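Local coordinates for protein NEQ263 (Nanoarchaeum equitans Kin4-M, PDB 5BN3) that probably binds adenine nucleotide as the NeqB subunit of the NeqA-NeqB catalytic core complex of an unusual archaeal ATP synthase, at residues L138-L143 with Y315-D319; I158-I162 with T202-A206; L222-M228 with T275-T281. One frame throughout, in Å; residues are numbered along the deposited sequence.

Contact 1: L138-L143 with Y315-D319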
loop_
_atom_site.group_PDB
_atom_site.type_symbol
_atom_site.label_atom_id
_atom_site.label_comp_id
_atom_site.label_asym_id
_atom_site.label_seq_id
_atom_site.Cartn_x
_atom_site.Cartn_y
_atom_site.Cartn_z
ATOM N N LEU B 138 -20.589 18.279 2.143
ATOM C CA LEU B 138 -21.938 18.036 2.657
ATOM C C LEU B 138 -22.281 18.970 3.826
ATOM O O LEU B 138 -21.386 19.414 4.548
ATOM C CB LEU B 138 -22.111 16.557 3.036
ATOM C CG LEU B 138 -22.726 15.698 1.922
ATOM C CD1 LEU B 138 -21.851 15.681 0.676
ATOM C CD2 LEU B 138 -22.999 14.280 2.390
ATOM N N PRO B 139 -23.580 19.280 4.007
ATOM C CA PRO B 139 -24.005 20.293 4.985
ATOM C C PRO B 139 -23.905 19.856 6.448
ATOM O O PRO B 139 -24.911 19.878 7.164
ATOM C CB PRO B 139 -25.473 20.531 4.619
ATOM C CG PRO B 139 -25.916 19.238 4.031
ATOM C CD PRO B 139 -24.729 18.728 3.262
ATOM N N MET B 140 -22.706 19.486 6.885
ATOM C CA MET B 140 -22.467 19.101 8.270
ATOM C C MET B 140 -22.671 20.280 9.223
ATOM O O MET B 140 -23.132 20.105 10.355
ATOM C CB MET B 140 -21.049 18.539 8.402
ATOM C CG MET B 140 -20.584 18.274 9.821
ATOM S SD MET B 140 -18.958 17.486 9.858
ATOM C CE MET B 140 -18.008 18.626 8.854
ATOM N N GLU B 141 -22.335 21.479 8.757
ATOM C CA GLU B 141 -22.460 22.679 9.577
ATOM C C GLU B 141 -23.920 23.019 9.858
ATOM O O GLU B 141 -24.276 23.344 10.991
ATOM C CB GLU B 141 -21.757 23.867 8.913
ATOM C CG GLU B 141 -20.274 23.653 8.636
ATOM C CD GLU B 141 -20.015 22.966 7.309
ATOM O OE1 GLU B 141 -20.990 22.672 6.581
ATOM O OE2 GLU B 141 -18.834 22.717 6.988
ATOM N N ARG B 142 -24.760 22.948 8.829
ATOM C CA ARG B 142 -26.193 23.175 9.001
ATOM C C ARG B 142 -26.799 22.191 9.993
ATOM O O ARG B 142 -27.634 22.568 10.812
ATOM C CB ARG B 142 -26.928 23.089 7.657
ATOM C CG ARG B 142 -26.615 24.236 6.710
ATOM C CD ARG B 142 -27.843 24.677 5.921
ATOM N NE ARG B 142 -28.295 23.670 4.966
ATOM C CZ ARG B 142 -27.856 23.575 3.714
ATOM N NH1 ARG B 142 -26.943 24.423 3.260
ATOM N NH2 ARG B 142 -28.329 22.628 2.916
ATOM N N LEU B 143 -26.372 20.933 9.927
ATOM C CA LEU B 143 -26.891 19.907 10.830
ATOM C C LEU B 143 -26.548 20.211 12.284
ATOM O O LEU B 143 -27.396 20.090 13.164
ATOM C CB LEU B 143 -26.360 18.523 10.442
ATOM C CG LEU B 143 -26.834 17.383 11.349
ATOM C CD1 LEU B 143 -28.352 17.283 11.335
ATOM C CD2 LEU B 143 -26.212 16.057 10.950
ATOM N N TYR B 315 -32.038 16.685 2.565
ATOM C CA TYR B 315 -31.466 17.221 3.798
ATOM C C TYR B 315 -32.388 16.861 4.958
ATOM O O TYR B 315 -33.607 16.984 4.846
ATOM C CB TYR B 315 -31.263 18.747 3.744
ATOM C CG TYR B 315 -30.802 19.308 5.077
ATOM C CD1 TYR B 315 -31.720 19.731 6.032
ATOM C CD2 TYR B 315 -29.452 19.385 5.393
ATOM C CE1 TYR B 315 -31.308 20.215 7.256
ATOM C CE2 TYR B 315 -29.032 19.874 6.616
ATOM C CZ TYR B 315 -29.963 20.288 7.542
ATOM O OH TYR B 315 -29.548 20.776 8.762
ATOM N N PRO B 316 -31.810 16.414 6.082
ATOM C CA PRO B 316 -30.375 16.156 6.244
ATOM C C PRO B 316 -29.996 14.782 5.707
ATOM O O PRO B 316 -30.743 13.825 5.907
ATOM C CB PRO B 316 -30.183 16.209 7.760
ATOM C CG PRO B 316 -31.504 15.772 8.310
ATOM C CD PRO B 316 -32.548 16.272 7.351
ATOM N N PRO B 317 -28.841 14.683 5.032
ATOM C CA PRO B 317 -28.460 13.448 4.340
ATOM C C PRO B 317 -27.874 12.397 5.280
ATOM O O PRO B 317 -26.759 11.922 5.051
ATOM C CB PRO B 317 -27.398 13.929 3.352
ATOM C CG PRO B 317 -26.741 15.074 4.065
ATOM C CD PRO B 317 -27.826 15.743 4.874
ATOM N N ILE B 318 -28.632 12.021 6.305
ATOM C CA ILE B 318 -28.167 11.067 7.308
ATOM C C ILE B 318 -28.378 9.606 6.901
ATOM O O ILE B 318 -29.502 9.184 6.615
ATOM C CB ILE B 318 -28.854 11.322 8.669
ATOM C CG1 ILE B 318 -28.395 12.663 9.245
ATOM C CG2 ILE B 318 -28.548 10.203 9.647
ATOM C CD1 ILE B 318 -29.025 13.007 10.581
ATOM N N ASP B 319 -27.287 8.843 6.880
ATOM C CA ASP B 319 -27.345 7.400 6.660
ATOM C C ASP B 319 -27.883 6.739 7.927
ATOM O O ASP B 319 -27.190 6.674 8.943
ATOM C CB ASP B 319 -25.946 6.867 6.322
ATOM C CG ASP B 319 -25.956 5.421 5.842
ATOM O OD1 ASP B 319 -26.689 4.583 6.415
ATOM O OD2 ASP B 319 -25.211 5.114 4.886
#

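Contact 2: I158-I162 with T202-A206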
loop_
_atom_site.group_PDB
_atom_site.type_symbol
_atom_site.label_atom_id
_atom_site.label_comp_id
_atom_site.label_asym_id
_atom_site.label_seq_id
_atom_site.Cartn_x
_atom_site.Cartn_y
_atom_site.Cartn_z
ATOM N N ILE B 158 -20.633 26.134 23.845
ATOM C CA ILE B 158 -19.229 26.436 23.595
ATOM C C ILE B 158 -18.828 25.894 22.227
ATOM O O ILE B 158 -18.974 24.700 21.951
ATOM C CB ILE B 158 -18.313 25.874 24.698
ATOM C CG1 ILE B 158 -18.693 26.490 26.047
ATOM C CG2 ILE B 158 -16.853 26.159 24.381
ATOM C CD1 ILE B 158 -17.856 26.004 27.207
ATOM N N PHE B 159 -18.340 26.784 21.371
ATOM C CA PHE B 159 -17.967 26.431 20.008
ATOM C C PHE B 159 -16.459 26.533 19.827
ATOM O O PHE B 159 -15.878 27.606 19.994
ATOM C CB PHE B 159 -18.688 27.351 19.019
ATOM C CG PHE B 159 -18.277 27.154 17.587
ATOM C CD1 PHE B 159 -18.238 25.887 17.024
ATOM C CD2 PHE B 159 -17.957 28.245 16.792
ATOM C CE1 PHE B 159 -17.869 25.713 15.701
ATOM C CE2 PHE B 159 -17.590 28.078 15.471
ATOM C CZ PHE B 159 -17.545 26.806 14.924
ATOM N N ALA B 160 -15.829 25.409 19.499
ATOM C CA ALA B 160 -14.401 25.395 19.207
ATOM C C ALA B 160 -14.172 25.245 17.710
ATOM O O ALA B 160 -14.445 24.187 17.137
ATOM C CB ALA B 160 -13.715 24.276 19.957
ATOM N N ALA B 161 -13.672 26.304 17.083
ATOM C CA ALA B 161 -13.356 26.275 15.659
ATOM C C ALA B 161 -11.869 26.007 15.461
ATOM O O ALA B 161 -11.032 26.861 15.759
ATOM C CB ALA B 161 -13.752 27.581 15.004
ATOM N N ILE B 162 -11.546 24.824 14.950
ATOM C CA ILE B 162 -10.155 24.401 14.820
ATOM C C ILE B 162 -9.681 24.448 13.367
ATOM O O ILE B 162 -9.893 23.503 12.604
ATOM C CB ILE B 162 -9.957 22.971 15.372
ATOM C CG1 ILE B 162 -10.638 22.823 16.739
ATOM C CG2 ILE B 162 -8.478 22.629 15.467
ATOM C CD1 ILE B 162 -10.689 21.391 17.249
ATOM N N THR B 202 -6.979 24.879 21.162
ATOM C CA THR B 202 -8.362 25.337 20.986
ATOM C C THR B 202 -9.403 24.450 21.687
ATOM O O THR B 202 -10.203 24.955 22.474
ATOM C CB THR B 202 -8.728 25.525 19.492
ATOM O OG1 THR B 202 -7.822 26.458 18.893
ATOM C CG2 THR B 202 -10.146 26.033 19.346
ATOM N N PRO B 203 -9.394 23.128 21.421
ATOM C CA PRO B 203 -10.406 22.332 22.121
ATOM C C PRO B 203 -10.105 22.199 23.610
ATOM O O PRO B 203 -11.024 21.958 24.385
ATOM C CB PRO B 203 -10.307 20.964 21.440
ATOM C CG PRO B 203 -8.897 20.895 20.955
ATOM C CD PRO B 203 -8.568 22.294 20.524
ATOM N N ARG B 204 -8.841 22.347 23.999
ATOM C CA ARG B 204 -8.456 22.210 25.403
ATOM C C ARG B 204 -8.927 23.378 26.269
ATOM O O ARG B 204 -9.403 23.172 27.387
ATOM C CB ARG B 204 -6.940 22.014 25.529
ATOM C CG ARG B 204 -6.465 20.617 25.134
ATOM C CD ARG B 204 -4.950 20.494 25.178
ATOM N NE ARG B 204 -4.514 19.100 25.099
ATOM C CZ ARG B 204 -4.287 18.446 23.964
ATOM N NH1 ARG B 204 -4.448 19.060 22.800
ATOM N NH2 ARG B 204 -3.899 17.180 23.993
ATOM N N VAL B 205 -8.799 24.601 25.760
ATOM C CA VAL B 205 -9.280 25.760 26.509
ATOM C C VAL B 205 -10.809 25.777 26.542
ATOM O O VAL B 205 -11.409 26.166 27.541
ATOM C CB VAL B 205 -8.713 27.111 25.970
ATOM C CG1 VAL B 205 -7.202 27.043 25.836
ATOM C CG2 VAL B 205 -9.327 27.474 24.632
ATOM N N ALA B 206 -11.430 25.330 25.454
ATOM C CA ALA B 206 -12.886 25.274 25.369
ATOM C C ALA B 206 -13.465 24.262 26.353
ATOM O O ALA B 206 -14.492 24.513 26.990
ATOM C CB ALA B 206 -13.315 24.934 23.952
#

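Contact 3: L222-M228 with T275-T281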
loop_
_atom_site.group_PDB
_atom_site.type_symbol
_atom_site.label_atom_id
_atom_site.label_comp_id
_atom_site.label_asym_id
_atom_site.label_seq_id
_atom_site.Cartn_x
_atom_site.Cartn_y
_atom_site.Cartn_z
ATOM N N LEU B 222 -23.372 22.486 26.193
ATOM C CA LEU B 222 -23.227 21.872 24.876
ATOM C C LEU B 222 -21.933 22.343 24.221
ATOM O O LEU B 222 -21.718 23.544 24.041
ATOM C CB LEU B 222 -24.414 22.222 23.976
ATOM C CG LEU B 222 -24.279 21.740 22.530
ATOM C CD1 LEU B 222 -24.266 20.227 22.494
ATOM C CD2 LEU B 222 -25.393 22.291 21.648
ATOM N N VAL B 223 -21.067 21.399 23.868
ATOM C CA VAL B 223 -19.822 21.741 23.192
ATOM C C VAL B 223 -19.819 21.232 21.753
ATOM O O VAL B 223 -20.002 20.038 21.506
ATOM C CB VAL B 223 -18.589 21.192 23.937
ATOM C CG1 VAL B 223 -17.312 21.642 23.243
ATOM C CG2 VAL B 223 -18.588 21.664 25.374
ATOM N N LEU B 224 -19.625 22.152 20.811
ATOM C CA LEU B 224 -19.479 21.806 19.402
ATOM C C LEU B 224 -18.037 22.073 18.977
ATOM O O LEU B 224 -17.491 23.141 19.267
ATOM C CB LEU B 224 -20.426 22.652 18.546
ATOM C CG LEU B 224 -21.906 22.694 18.935
ATOM C CD1 LEU B 224 -22.658 23.700 18.078
ATOM C CD2 LEU B 224 -22.529 21.322 18.799
ATOM N N MET B 225 -17.411 21.111 18.303
ATOM C CA MET B 225 -16.074 21.348 17.760
ATOM C C MET B 225 -15.876 20.800 16.347
ATOM O O MET B 225 -16.382 19.733 15.993
ATOM C CB MET B 225 -14.962 20.887 18.719
ATOM C CG MET B 225 -14.987 19.423 19.110
ATOM S SD MET B 225 -13.574 18.992 20.162
ATOM C CE MET B 225 -13.925 19.973 21.621
ATOM N N LEU B 226 -15.124 21.559 15.557
ATOM C CA LEU B 226 -14.954 21.335 14.128
ATOM C C LEU B 226 -13.673 22.065 13.752
ATOM O O LEU B 226 -13.489 23.208 14.172
ATOM C CB LEU B 226 -16.140 21.965 13.393
ATOM C CG LEU B 226 -16.143 22.131 11.872
ATOM C CD1 LEU B 226 -16.308 20.792 11.186
ATOM C CD2 LEU B 226 -17.250 23.084 11.448
ATOM N N ASP B 227 -12.782 21.449 12.971
ATOM C CA ASP B 227 -12.936 20.121 12.385
ATOM C C ASP B 227 -11.852 19.241 12.997
ATOM O O ASP B 227 -10.689 19.645 13.051
ATOM C CB ASP B 227 -12.721 20.239 10.866
ATOM C CG ASP B 227 -12.976 18.939 10.110
ATOM O OD1 ASP B 227 -12.614 17.848 10.599
ATOM O OD2 ASP B 227 -13.526 19.014 8.990
ATOM N N MET B 228 -12.217 18.046 13.457
ATOM C CA MET B 228 -11.246 17.174 14.121
ATOM C C MET B 228 -10.145 16.697 13.177
ATOM O O MET B 228 -9.061 16.317 13.620
ATOM C CB MET B 228 -11.930 15.976 14.794
ATOM C CG MET B 228 -12.925 16.337 15.894
ATOM S SD MET B 228 -12.388 17.663 17.003
ATOM C CE MET B 228 -10.934 16.932 17.757
ATOM N N THR B 275 -22.404 17.882 27.051
ATOM C CA THR B 275 -22.766 17.162 25.835
ATOM C C THR B 275 -21.818 17.607 24.724
ATOM O O THR B 275 -21.701 18.800 24.433
ATOM C CB THR B 275 -24.233 17.412 25.433
ATOM O OG1 THR B 275 -25.095 17.016 26.507
ATOM C CG2 THR B 275 -24.590 16.612 24.191
ATOM N N LEU B 276 -21.135 16.645 24.111
ATOM C CA LEU B 276 -20.052 16.958 23.186
ATOM C C LEU B 276 -20.329 16.431 21.784
ATOM O O LEU B 276 -20.612 15.249 21.599
ATOM C CB LEU B 276 -18.735 16.384 23.720
ATOM C CG LEU B 276 -17.478 16.551 22.869
ATOM C CD1 LEU B 276 -17.223 18.015 22.603
ATOM C CD2 LEU B 276 -16.281 15.926 23.564
ATOM N N ILE B 277 -20.249 17.319 20.798
ATOM C CA ILE B 277 -20.434 16.928 19.405
ATOM C C ILE B 277 -19.224 17.333 18.561
ATOM O O ILE B 277 -19.143 18.463 18.076
ATOM C CB ILE B 277 -21.724 17.538 18.813
ATOM C CG1 ILE B 277 -22.939 17.131 19.656
ATOM C CG2 ILE B 277 -21.917 17.093 17.372
ATOM C CD1 ILE B 277 -24.255 17.711 19.168
ATOM N N PRO B 278 -18.265 16.408 18.403
ATOM C CA PRO B 278 -17.108 16.650 17.536
ATOM C C PRO B 278 -17.517 16.435 16.088
ATOM O O PRO B 278 -18.237 15.483 15.795
ATOM C CB PRO B 278 -16.113 15.554 17.951
ATOM C CG PRO B 278 -16.681 14.929 19.206
ATOM C CD PRO B 278 -18.159 15.121 19.109
ATOM N N MET B 279 -17.076 17.308 15.194
ATOM C CA MET B 279 -17.402 17.165 13.783
ATOM C C MET B 279 -16.126 16.955 12.991
ATOM O O MET B 279 -15.106 17.594 13.263
ATOM C CB MET B 279 -18.127 18.410 13.275
ATOM C CG MET B 279 -19.502 18.630 13.880
ATOM S SD MET B 279 -20.165 20.233 13.401
ATOM C CE MET B 279 -19.399 21.283 14.630
ATOM N N LEU B 280 -16.176 16.056 12.013
ATOM C CA LEU B 280 -15.020 15.829 11.153
ATOM C C LEU B 280 -15.389 15.528 9.708
ATOM O O LEU B 280 -16.464 14.995 9.419
ATOM C CB LEU B 280 -14.109 14.732 11.723
ATOM C CG LEU B 280 -14.653 13.320 11.951
ATOM C CD1 LEU B 280 -14.518 12.463 10.704
ATOM C CD2 LEU B 280 -13.930 12.663 13.116
ATOM N N THR B 281 -14.486 15.891 8.807
ATOM C CA THR B 281 -14.608 15.533 7.405
ATOM C C THR B 281 -13.866 14.222 7.203
ATOM O O THR B 281 -12.703 14.101 7.597
ATOM C CB THR B 281 -13.987 16.615 6.502
ATOM O OG1 THR B 281 -14.677 17.857 6.694
ATOM C CG2 THR B 281 -14.080 16.211 5.043
#

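Contact 1: L138-L143 with Y315-D319
Leu143 and Pro316 face each other with their CA atoms 6.9 Å apart, at the point where the first turn of helix 140-151 runs beside the irregular chain 315-319. Both backbones bend at a proline: Pro139 and Pro317 each centre an inverse gamma turn, and Pro139 is also the N-cap of the helix. The peptide bond before Pro316 is cis. This places the Pro316 CB 3.9 Å above one face of the Tyr315 ring, over its centre.

Tyr315 is the largest single contributor. Its CG is anti to the backbone N (chi1 174°), which sends the ring from the loop towards the helix start. Pro139 CG meets the ring edge in its plane, 3.8 Å from Tyr315 CD2, while Arg142 NE lies over the face opposite Pro316. The Arg142 CZ is 5.2 Å from the ring centroid, too long for more than a weak cation-pi attraction; instead, the guanidinium rests one face on Pro139 CB. Farther along, Leu143 crosses the loop side chains at about right angles, with CD1 4.2 Å from Pro316 CB and CD2 reaching Ile318 CD1. Pro317 fits its ring against Pro139 and against Leu138, whose CD2 lies 4.2 Å from Pro317 CG.

Tyr315 OH lies 3.3 Å from Arg142 C but bonds to Gln146, one turn on, while Leu143 N serves Pro139 O. Glu141 turns away to a salt bridge with Lys425 of the neighbouring alpha chain, whose Glu428 makes a long, weak ion pair with Arg142 NH1. Leu138 and Pro139 belong to the loop between strand 131-134 and this helix, which probably corresponds to the P-loop of the family. Stiff rings and aliphatic methyls therefore join loop to helix by shape, while Tyr315 and Glu141 have their polar partners elsewhere.

Contact 2: I158-I162 with T202-A206
Ile158 is turned so that CG2 stands anti to its backbone N, with CG1 at chi1 -60°, and this methyl meets Ala206 CB at 3.8 Å. Thr202 does the like with chi1 -58°: its CG2 is swung towards the strand, 4.0 Å from Ala160 CB and 3.8 Å from Ala161 O, while OG1 is left beside the helix backbone to bond Glu198 O. Ile162 reaches out through CD1, which lies 4.0 Å from Pro203 CD, the two side chains crossing at about a right angle.

Strand and helix run nearly antiparallel (168°), as expected where helix 196-215 forms the beta-alpha-beta crossover from strand 185-190 to strand 220-226 and passes over the strand between them. The axes approach to 8.1 Å. Ala160 and Ala206 suit this closeness, since a lone methyl from each fills the middle, with CB atoms 4.1 Å apart. Pro203 has no N-H to offer the preceding turn, and the helix is kinked there.

The direct contact is apolar: isoleucines on the strand reach out at either end, and small methyls of Ala160, Ala206 and Thr202 fill between. Ser190 of strand 185-190 bonds Thr202 OG1 and, weakly, Ala161 O, joining the two sides indirectly.

Contact 3: L222-M228 with T275-T281
Asp227 OD1 is gripped by two backbone N-H groups: Thr281 N, 3.2 Å away and on the syn side of the carboxylate, somewhat out of its plane, and Thr229 N in the first turn of helix 228-241, which Asp227 caps. The other oxygen, Asp227 OD2, takes the Thr281 OG1 hydroxyl at 2.8 Å, so the carboxylate is fixed against rotation. These bonds close the C-terminal end of two adjacent parallel strands in the RecA-like core of the nucleotide-binding domain. Asp227, following a cis peptide at the end of a hydrophobic strand, probably corresponds to the Walker B aspartate of the family. Arg396 of the neighbouring alpha chain packs on both Asp227 and Thr281.

Between the strands the backbone bonds alternate as a parallel pair requires. Val223 N points almost straight at Thr275 O (2.7 Å, 177°), and Val223 O in turn receives Ile277 N. Met225 N comes to Ile277 O from above the carbonyl plane. Pro278 fits because the N atoms used here belong to residues 277 and 279, and its own faces away from this neighbour.

Leu222, Leu224, Leu226, Ile277 and Met279 share the face that lies against helix 140-151. On the other, Met225 and Pro278 reach helix 255-263, while Leu276 CD1 lies 3.7 Å from Val223 CG1. An unbranched, flexible methionine can reach the next strand: Met279, extended at chi2 and bent only at chi3 (-84°), carries its terminal methyl over to Leu224 and Leu226, setting CE 3.6 Å from Leu226 CB.

All three contacts are buried in the nucleotide-binding domain, at different distances from the chain centre. Contact 3 lies almost at that centre and is the only one knit by backbone hydrogen bonds. Contact 2 covers one face of the same sheet, since strand 156-162 pairs with strand 220-226: Ile158 N lies 2.8 Å from Leu222 O, a probable hydrogen bond. Contact 1 sits farther out, with Arg142 and Tyr315 partly exposed, and touches contact 3 through Met140, whose SD is 3.6 Å from Met279 CB. The alpha chain reaches contacts 1 and 3, not 2. Contacts 1 and 2 do not touch. Apolar packing of a helix serves both, against a proline-rich loop in one and a strand in the other.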